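Local coordinates for protein SusD homolog (Bacteroides thetaiotaomicron VPI-5482, PDB 3FDH) that probably binds glycans at the outer membrane of this gut bacterium for uptake through a partner transporter, at residues A[32-38]-A[329-333]; A[282-286]-A[316-322]; A[339-343]-A[355-359]. All coordinates share one frame; numbering follows the deposited sequence.

Contact 1 (A[32-38]-A[329-333]); sequences TAFSNAS and PTLLM
Leu332 reaches the last turns of helix 21-37 with a single methyl. With chi1 at -71° its CG stands anti to the carbonyl carbon, and from there CD2 extends to Ala37 CB at 3.7 Å and to Ala33 CA at 3.8 Å. Thr32 O lies 4.0 Å from the same CD2, so one methyl meets two adjacent residues, Thr32 and Ala33, and Ala37 one turn further on. The two alanines offer nothing longer than CB, which lets the leucine branch come close to the helix backbone.

Thr330 divides its branches between an apolar and a polar task. CG2, anti to the backbone N, is directed at the helix end, 3.7 Å from Ser38 CB and 3.8 Å from Ala33 O. OG1 instead meets a water at 2.7 Å, and the same water lies 2.7 Å from Ser38 OG, which chi1 of -175° turns toward it. Thr330 OG1 is also hydrogen-bonded to Tyr243 OH.

The helix finishes in a wide pi-type turn, marked by the bond from Ala37 N to Thr32 O, and Ser38 is the first residue to leave helical geometry. In the 329-333 segment, Leu332 and Met333 are set together opposite the single residue Ala238 of strand 238-240, a classic beta bulge. Helix 106-127 packs on Leu332 through Met115 and on Ala37 through Tyr118, and Pro250 of helix 250-258 touches both Ser38 and Thr330.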
loop_
_atom_site.group_PDB
_atom_site.type_symbol
_atom_site.label_atom_id
_atom_site.label_comp_id
_atom_site.label_asym_id
_atom_site.label_seq_id
_atom_site.Cartn_x
_atom_site.Cartn_y
_atom_site.Cartn_z
ATOM N N THR A 32 8.343 -6.331 -7.208
ATOM C CA THR A 32 7.282 -6.330 -6.191
ATOM C C THR A 32 7.103 -4.935 -5.594
ATOM O O THR A 32 5.976 -4.470 -5.386
ATOM C CB THR A 32 7.473 -7.428 -5.125
ATOM O OG1 THR A 32 7.464 -8.704 -5.785
ATOM C CG2 THR A 32 6.337 -7.388 -4.122
ATOM N N ALA A 33 8.210 -4.260 -5.355
ATOM C CA ALA A 33 8.161 -2.914 -4.766
ATOM C C ALA A 33 7.746 -1.891 -5.801
ATOM O O ALA A 33 6.701 -1.246 -5.718
ATOM C CB ALA A 33 9.507 -2.556 -4.165
ATOM N N PHE A 34 8.576 -1.788 -6.817
ATOM C CA PHE A 34 8.414 -0.747 -7.837
ATOM C C PHE A 34 7.144 -0.816 -8.702
ATOM O O PHE A 34 6.476 0.205 -8.915
ATOM C CB PHE A 34 9.635 -0.691 -8.754
ATOM C CG PHE A 34 9.624 0.496 -9.657
ATOM C CD1 PHE A 34 10.150 1.706 -9.230
ATOM C CD2 PHE A 34 9.068 0.419 -10.912
ATOM C CE1 PHE A 34 10.120 2.840 -10.060
ATOM C CE2 PHE A 34 9.038 1.544 -11.751
ATOM C CZ PHE A 34 9.571 2.754 -11.310
ATOM N N SER A 35 6.843 -2.001 -9.209
ATOM C CA SER A 35 5.743 -2.174 -10.153
ATOM C C SER A 35 4.436 -2.727 -9.608
ATOM O O SER A 35 3.355 -2.403 -10.090
ATOM C CB SER A 35 6.192 -3.106 -11.276
ATOM O OG SER A 35 7.300 -2.573 -11.989
ATOM N N ASN A 36 4.555 -3.604 -8.632
ATOM C CA ASN A 36 3.425 -4.323 -8.095
ATOM C C ASN A 36 2.701 -3.650 -6.963
ATOM O O ASN A 36 1.514 -3.375 -7.080
ATOM C CB ASN A 36 3.852 -5.727 -7.696
ATOM C CG ASN A 36 4.423 -6.495 -8.875
ATOM O OD1 ASN A 36 4.418 -5.987 -10.016
ATOM N ND2 ASN A 36 4.923 -7.689 -8.623
ATOM N N ALA A 37 3.400 -3.477 -5.852
ATOM C CA ALA A 37 2.850 -2.766 -4.665
ATOM C C ALA A 37 2.693 -1.243 -4.875
ATOM O O ALA A 37 1.673 -0.652 -4.495
ATOM C CB ALA A 37 3.745 -2.994 -3.425
ATOM N N SER A 38 3.654 -0.610 -5.520
ATOM C CA SER A 38 3.620 0.846 -5.531
ATOM C C SER A 38 3.585 1.474 -6.912
ATOM O O SER A 38 3.887 2.646 -7.058
ATOM C CB SER A 38 4.779 1.374 -4.718
ATOM O OG SER A 38 4.724 2.793 -4.604
ATOM N N PRO A 329 11.829 5.763 0.121
ATOM C CA PRO A 329 11.685 4.316 -0.091
ATOM C C PRO A 329 10.273 3.861 -0.327
ATOM O O PRO A 329 9.324 4.501 0.073
ATOM C CB PRO A 329 12.147 3.691 1.236
ATOM C CG PRO A 329 12.109 4.838 2.271
ATOM C CD PRO A 329 12.295 6.109 1.479
ATOM N N THR A 330 10.176 2.716 -0.973
ATOM C CA THR A 330 8.916 2.044 -1.141
ATOM C C THR A 330 8.786 1.115 0.053
ATOM O O THR A 330 9.620 0.240 0.285
ATOM C CB THR A 330 8.806 1.234 -2.445
ATOM O OG1 THR A 330 8.815 2.124 -3.563
ATOM C CG2 THR A 330 7.529 0.413 -2.444
ATOM N N LEU A 331 7.730 1.341 0.817
ATOM C CA LEU A 331 7.461 0.557 2.028
ATOM C C LEU A 331 6.497 -0.617 1.695
ATOM O O LEU A 331 5.290 -0.439 1.474
ATOM C CB LEU A 331 6.944 1.471 3.159
ATOM C CG LEU A 331 7.878 2.614 3.558
ATOM C CD1 LEU A 331 7.270 3.430 4.728
ATOM C CD2 LEU A 331 9.245 2.092 3.844
ATOM N N LEU A 332 7.073 -1.823 1.612
ATOM C CA LEU A 332 6.296 -3.055 1.390
ATOM C C LEU A 332 5.451 -3.279 2.626
ATOM O O LEU A 332 4.338 -3.795 2.547
ATOM C CB LEU A 332 7.139 -4.261 1.051
ATOM C CG LEU A 332 7.781 -4.246 -0.341
ATOM C CD1 LEU A 332 8.537 -5.575 -0.620
ATOM C CD2 LEU A 332 6.754 -4.015 -1.439
HETATM N N MSE A 333 5.995 -2.866 3.768
HETATM C CA MSE A 333 5.202 -2.854 4.992
HETATM C C MSE A 333 5.929 -2.048 6.018
HETATM O O MSE A 333 7.095 -2.340 6.345
HETATM C CB MSE A 333 4.851 -4.261 5.490
HETATM C CG MSE A 333 3.709 -4.210 6.549
HETATM SE SE MSE A 333 3.418 -5.867 7.526
HETATM C CE MSE A 333 2.313 -5.098 8.920
HETATM O O HOH W 1 6.810 3.847 -3.277
#

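Contact 2 (A[282-286]-A[316-322])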
loop_
_atom_site.group_PDB
_atom_site.type_symbol
_atom_site.label_atom_id
_atom_site.label_comp_id
_atom_site.label_asym_id
_atom_site.label_seq_id
_atom_site.Cartn_x
_atom_site.Cartn_y
_atom_site.Cartn_z
ATOM N N ALA A 282 2.770 19.712 3.917
ATOM C CA ALA A 282 2.806 18.699 2.870
ATOM C C ALA A 282 2.136 19.074 1.538
ATOM O O ALA A 282 1.813 18.221 0.729
ATOM C CB ALA A 282 2.188 17.402 3.395
ATOM N N PHE A 283 1.943 20.352 1.334
ATOM C CA PHE A 283 1.296 20.885 0.117
ATOM C C PHE A 283 2.056 21.998 -0.552
ATOM O O PHE A 283 2.580 22.892 0.093
ATOM C CB PHE A 283 -0.140 21.362 0.419
ATOM C CG PHE A 283 -1.049 20.269 0.875
ATOM C CD1 PHE A 283 -1.528 19.338 -0.022
ATOM C CD2 PHE A 283 -1.448 20.182 2.185
ATOM C CE1 PHE A 283 -2.357 18.314 0.396
ATOM C CE2 PHE A 283 -2.285 19.162 2.606
ATOM C CZ PHE A 283 -2.752 18.233 1.707
ATOM N N PHE A 284 2.104 21.907 -1.879
ATOM C CA PHE A 284 2.724 22.877 -2.748
ATOM C C PHE A 284 1.720 23.395 -3.782
ATOM O O PHE A 284 0.876 22.680 -4.320
ATOM C CB PHE A 284 3.940 22.345 -3.531
ATOM C CG PHE A 284 5.012 21.687 -2.690
ATOM C CD1 PHE A 284 5.284 22.099 -1.397
ATOM C CD2 PHE A 284 5.819 20.697 -3.266
ATOM C CE1 PHE A 284 6.304 21.497 -0.657
ATOM C CE2 PHE A 284 6.840 20.097 -2.545
ATOM C CZ PHE A 284 7.081 20.498 -1.228
ATOM N N THR A 285 1.859 24.681 -4.049
ATOM C CA THR A 285 1.010 25.334 -5.036
ATOM C C THR A 285 1.390 24.911 -6.451
ATOM O O THR A 285 2.409 24.239 -6.683
ATOM C CB THR A 285 1.204 26.885 -5.012
ATOM O OG1 THR A 285 2.539 27.201 -5.458
ATOM C CG2 THR A 285 0.936 27.484 -3.606
ATOM N N PRO A 286 0.549 25.290 -7.417
ATOM C CA PRO A 286 0.967 25.161 -8.800
ATOM C C PRO A 286 2.168 26.077 -9.018
ATOM O O PRO A 286 2.503 26.901 -8.162
ATOM C CB PRO A 286 -0.238 25.684 -9.600
ATOM C CG PRO A 286 -1.353 25.839 -8.645
ATOM C CD PRO A 286 -0.801 25.867 -7.268
ATOM N N LYS A 316 -3.240 23.227 -13.527
ATOM C CA LYS A 316 -4.138 24.045 -12.697
ATOM C C LYS A 316 -4.033 23.906 -11.174
ATOM O O LYS A 316 -4.063 24.882 -10.397
ATOM C CB LYS A 316 -5.573 23.778 -13.091
ATOM C CG LYS A 316 -6.592 24.595 -12.318
ATOM C CD LYS A 316 -7.995 24.192 -12.700
ATOM C CE LYS A 316 -9.053 24.969 -11.924
ATOM N NZ LYS A 316 -8.934 26.450 -12.109
ATOM N N TYR A 317 -3.971 22.669 -10.751
ATOM C CA TYR A 317 -4.037 22.327 -9.321
ATOM C C TYR A 317 -2.707 22.106 -8.648
ATOM O O TYR A 317 -1.737 21.613 -9.221
ATOM C CB TYR A 317 -4.902 21.068 -9.119
ATOM C CG TYR A 317 -6.308 21.195 -9.668
ATOM C CD1 TYR A 317 -7.269 21.955 -8.990
ATOM C CD2 TYR A 317 -6.676 20.601 -10.890
ATOM C CE1 TYR A 317 -8.534 22.103 -9.487
ATOM C CE2 TYR A 317 -7.964 20.759 -11.398
ATOM C CZ TYR A 317 -8.890 21.506 -10.685
ATOM O OH TYR A 317 -10.171 21.693 -11.177
ATOM N N GLY A 318 -2.735 22.464 -7.385
ATOM C CA GLY A 318 -1.639 22.267 -6.461
ATOM C C GLY A 318 -1.456 20.789 -6.236
ATOM O O GLY A 318 -2.207 19.963 -6.764
ATOM N N ILE A 319 -0.469 20.459 -5.415
ATOM C CA ILE A 319 -0.083 19.079 -5.240
ATOM C C ILE A 319 0.354 18.750 -3.833
ATOM O O ILE A 319 0.606 19.626 -3.051
ATOM C CB ILE A 319 1.143 18.747 -6.156
ATOM C CG1 ILE A 319 2.273 19.756 -5.902
ATOM C CG2 ILE A 319 0.722 18.675 -7.667
ATOM C CD1 ILE A 319 3.630 19.466 -6.526
ATOM N N SER A 320 0.400 17.445 -3.533
ATOM C CA SER A 320 1.034 17.003 -2.300
ATOM C C SER A 320 2.558 17.076 -2.515
ATOM O O SER A 320 3.054 16.881 -3.624
ATOM C CB SER A 320 0.625 15.584 -1.891
ATOM O OG SER A 320 1.176 14.593 -2.754
ATOM N N ALA A 321 3.291 17.323 -1.440
ATOM C CA ALA A 321 4.763 17.390 -1.478
ATOM C C ALA A 321 5.358 16.055 -1.963
ATOM O O ALA A 321 6.437 15.971 -2.571
ATOM C CB ALA A 321 5.304 17.743 -0.070
ATOM N N PHE A 322 4.563 15.029 -1.727
ATOM C CA PHE A 322 4.958 13.628 -1.949
ATOM C C PHE A 322 5.282 13.261 -3.409
ATOM O O PHE A 322 6.071 12.353 -3.674
ATOM C CB PHE A 322 3.898 12.675 -1.400
ATOM C CG PHE A 322 3.705 12.802 0.081
ATOM C CD1 PHE A 322 4.732 12.467 0.949
ATOM C CD2 PHE A 322 2.525 13.341 0.590
ATOM C CE1 PHE A 322 4.558 12.601 2.300
ATOM C CE2 PHE A 322 2.346 13.497 1.926
ATOM C CZ PHE A 322 3.373 13.129 2.802
#
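The Phe284 ring has Ala321 over one face, its CB 3.9 Å from the ring centroid and 29° off the normal in a CH-pi contact, while Ile319 CD1 comes up at the edge, near the ring plane. Ile319 O sits likewise at the edge of the Phe283 ring, 3.7 Å from CD1. Phe283 also meets Trp425, with the planes at about 30°, and Trp425 packs edge-to-face with Phe322.

Between these side chains runs a two-stranded antiparallel ladder in which Phe284 and Ile319 form the hydrogen-bonded pair and Phe283 and Ser320 the non-hydrogen-bonded one. Ile319 N gives a bond of 2.8 Å to Phe284 O, and Phe284 N returns one of 3.0 Å to Ile319 O. At the end of the ladder, where the chain enters a 3-10 turn, Ala321 N binds Ala282 O from well above the carbonyl plane, at 2.8 Å.

With chi1 at 53°, Ile319 CG1 stands between its backbone N and carbonyl carbon and lies 3.9 Å from Phe284 CB. A serine in place of Phe284 would probably leave the Ala321 methyl without its aromatic face and open a gap beside Ile319 CD1. Farther along, Pro286 CG rests 3.4 Å from Lys316 O.

Contact 3 (A[339-343]-A[355-359])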
loop_
_atom_site.group_PDB
_atom_site.type_symbol
_atom_site.label_atom_id
_atom_site.label_comp_id
_atom_site.label_asym_id
_atom_site.label_seq_id
_atom_site.Cartn_x
_atom_site.Cartn_y
_atom_site.Cartn_z
HETATM N N MSE A 339 2.011 -0.901 13.785
HETATM C CA MSE A 339 1.554 -0.333 15.076
HETATM C C MSE A 339 0.081 -0.002 15.037
HETATM O O MSE A 339 -0.593 -0.032 16.075
HETATM C CB MSE A 339 2.388 0.888 15.503
HETATM C CG MSE A 339 3.869 0.554 15.816
HETATM SE SE MSE A 339 4.093 -0.776 17.220
HETATM C CE MSE A 339 4.197 -2.348 16.286
ATOM N N PHE A 340 -0.407 0.297 13.836
ATOM C CA PHE A 340 -1.830 0.568 13.611
ATOM C C PHE A 340 -2.612 -0.733 13.669
ATOM O O PHE A 340 -3.787 -0.773 14.063
ATOM C CB PHE A 340 -2.093 1.316 12.306
ATOM C CG PHE A 340 -1.814 2.792 12.376
ATOM C CD1 PHE A 340 -2.601 3.629 13.179
ATOM C CD2 PHE A 340 -0.804 3.358 11.624
ATOM C CE1 PHE A 340 -2.349 4.989 13.275
ATOM C CE2 PHE A 340 -0.543 4.722 11.725
ATOM C CZ PHE A 340 -1.349 5.541 12.541
ATOM N N LEU A 341 -1.946 -1.814 13.294
ATOM C CA LEU A 341 -2.573 -3.130 13.380
ATOM C C LEU A 341 -2.690 -3.505 14.825
ATOM O O LEU A 341 -3.696 -4.039 15.298
ATOM C CB LEU A 341 -1.802 -4.186 12.589
ATOM C CG LEU A 341 -2.042 -4.217 11.083
ATOM C CD1 LEU A 341 -0.950 -4.982 10.315
ATOM C CD2 LEU A 341 -3.427 -4.791 10.861
ATOM N N LYS A 342 -1.631 -3.223 15.548
ATOM C CA LYS A 342 -1.572 -3.527 16.996
ATOM C C LYS A 342 -2.667 -2.747 17.737
ATOM O O LYS A 342 -3.419 -3.273 18.547
ATOM C CB LYS A 342 -0.238 -3.098 17.550
ATOM C CG LYS A 342 -0.014 -3.479 19.039
ATOM C CD LYS A 342 1.388 -3.174 19.507
ATOM C CE LYS A 342 1.522 -3.465 20.983
ATOM N NZ LYS A 342 2.914 -3.272 21.517
ATOM N N ALA A 343 -2.735 -1.470 17.423
ATOM C CA ALA A 343 -3.763 -0.570 17.986
ATOM C C ALA A 343 -5.184 -1.027 17.611
ATOM O O ALA A 343 -6.092 -1.044 18.454
ATOM C CB ALA A 343 -3.510 0.901 17.534
ATOM N N ASP A 355 -0.945 3.631 23.819
ATOM C CA ASP A 355 0.501 3.686 23.622
ATOM C C ASP A 355 0.806 3.248 22.222
ATOM O O ASP A 355 1.658 3.820 21.534
ATOM C CB ASP A 355 1.275 2.814 24.638
ATOM C CG ASP A 355 1.128 3.320 26.057
ATOM O OD1 ASP A 355 0.968 4.544 26.244
ATOM O OD2 ASP A 355 1.180 2.490 26.979
ATOM N N ALA A 356 0.039 2.259 21.789
ATOM C CA ALA A 356 0.243 1.678 20.469
ATOM C C ALA A 356 -0.077 2.719 19.405
ATOM O O ALA A 356 0.652 2.889 18.436
ATOM C CB ALA A 356 -0.611 0.425 20.276
ATOM N N LEU A 357 -1.189 3.405 19.603
ATOM C CA LEU A 357 -1.625 4.408 18.648
ATOM C C LEU A 357 -0.623 5.537 18.590
ATOM O O LEU A 357 -0.337 6.075 17.530
ATOM C CB LEU A 357 -3.015 4.966 19.002
ATOM C CG LEU A 357 -3.619 5.950 17.991
ATOM C CD1 LEU A 357 -3.890 5.366 16.559
ATOM C CD2 LEU A 357 -4.951 6.528 18.575
ATOM N N LYS A 358 -0.046 5.879 19.727
ATOM C CA LYS A 358 0.892 7.003 19.727
ATOM C C LYS A 358 2.122 6.629 18.921
ATOM O O LYS A 358 2.681 7.419 18.156
ATOM C CB LYS A 358 1.304 7.425 21.129
ATOM C CG LYS A 358 2.263 8.607 21.126
ATOM C CD LYS A 358 2.576 9.093 22.516
ATOM C CE LYS A 358 3.320 10.424 22.480
ATOM N NZ LYS A 358 3.660 10.999 23.830
ATOM N N GLU A 359 2.546 5.405 19.114
ATOM C CA GLU A 359 3.738 4.906 18.435
ATOM C C GLU A 359 3.508 4.930 16.929
ATOM O O GLU A 359 4.392 5.319 16.133
ATOM C CB GLU A 359 4.051 3.487 18.914
ATOM C CG GLU A 359 5.314 2.880 18.373
ATOM C CD GLU A 359 6.573 3.427 19.013
ATOM O OE1 GLU A 359 6.450 4.258 19.935
ATOM O OE2 GLU A 359 7.684 3.061 18.563
#
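Helices 335-348 and 354-379 pass each other nearly antiparallel where residues 339-343 face 355-359, the two short axes 158° apart in direction and 8.1 Å apart at their closest. Such a close approach is possible because Ala343 and Ala356 face one another, their CA atoms 5.2 Å apart and their CB atoms 4.0 Å apart. Ala343 CB also comes within 4.0 Å of Leu357 N, so the methyl sits against the backbone of the second helix.

The two helices follow one another in the chain and form a helical hairpin, in keeping with the TPR-like helical architecture of the SusD family.

Flanking the alanines are larger groups. Leu357, its CG anti to the backbone N at chi1 -175°, brings CD1 to 3.6 Å from Phe340 CE1, and the two side chains meet at a slant. Phe340 also touches Gln419, Lys420 and Ala423 of helix 412-423, while Leu357 packs on Phe400, Val404 and Tyr408 of helix 393-410. On another flank, selenomethionine Met339 lies alongside Glu359, with CG of Met339 3.7 Å from CG of Glu359. The Met339 chain bends at chi2 and chi3, leaving SE 4.0 Å from that same Glu359 CG. The contact uses the aliphatic part of the glutamate; OE2 of its carboxylate is hydrogen-bonded with Tyr335 OH. Lys342 adds its CG, 4.1 Å from Ala356 CB.

In the fold
Contact 1 spans most of the chain, joining the end of helix 21-37 to strand 330-331, and lies nearest the centre of the molecule. Contact 2 falls within that span, on strand 319-320 just before, yet the centres are about 23 Å apart. Contact 3 follows with helix 335-348, and touches contact 1 where Met333 CE meets Leu341 CD1 at 3.6 Å. Contacts 2 and 3, centres about 29 Å apart, are linked by helix 354-379: its start forms half of contact 3 and its later residues cover Ala282 and Phe284. Contact 1 thus ties the N-terminal helix to the chain entering the hairpin of contact 3, while contact 2 closes a separate two-stranded sheet farther out.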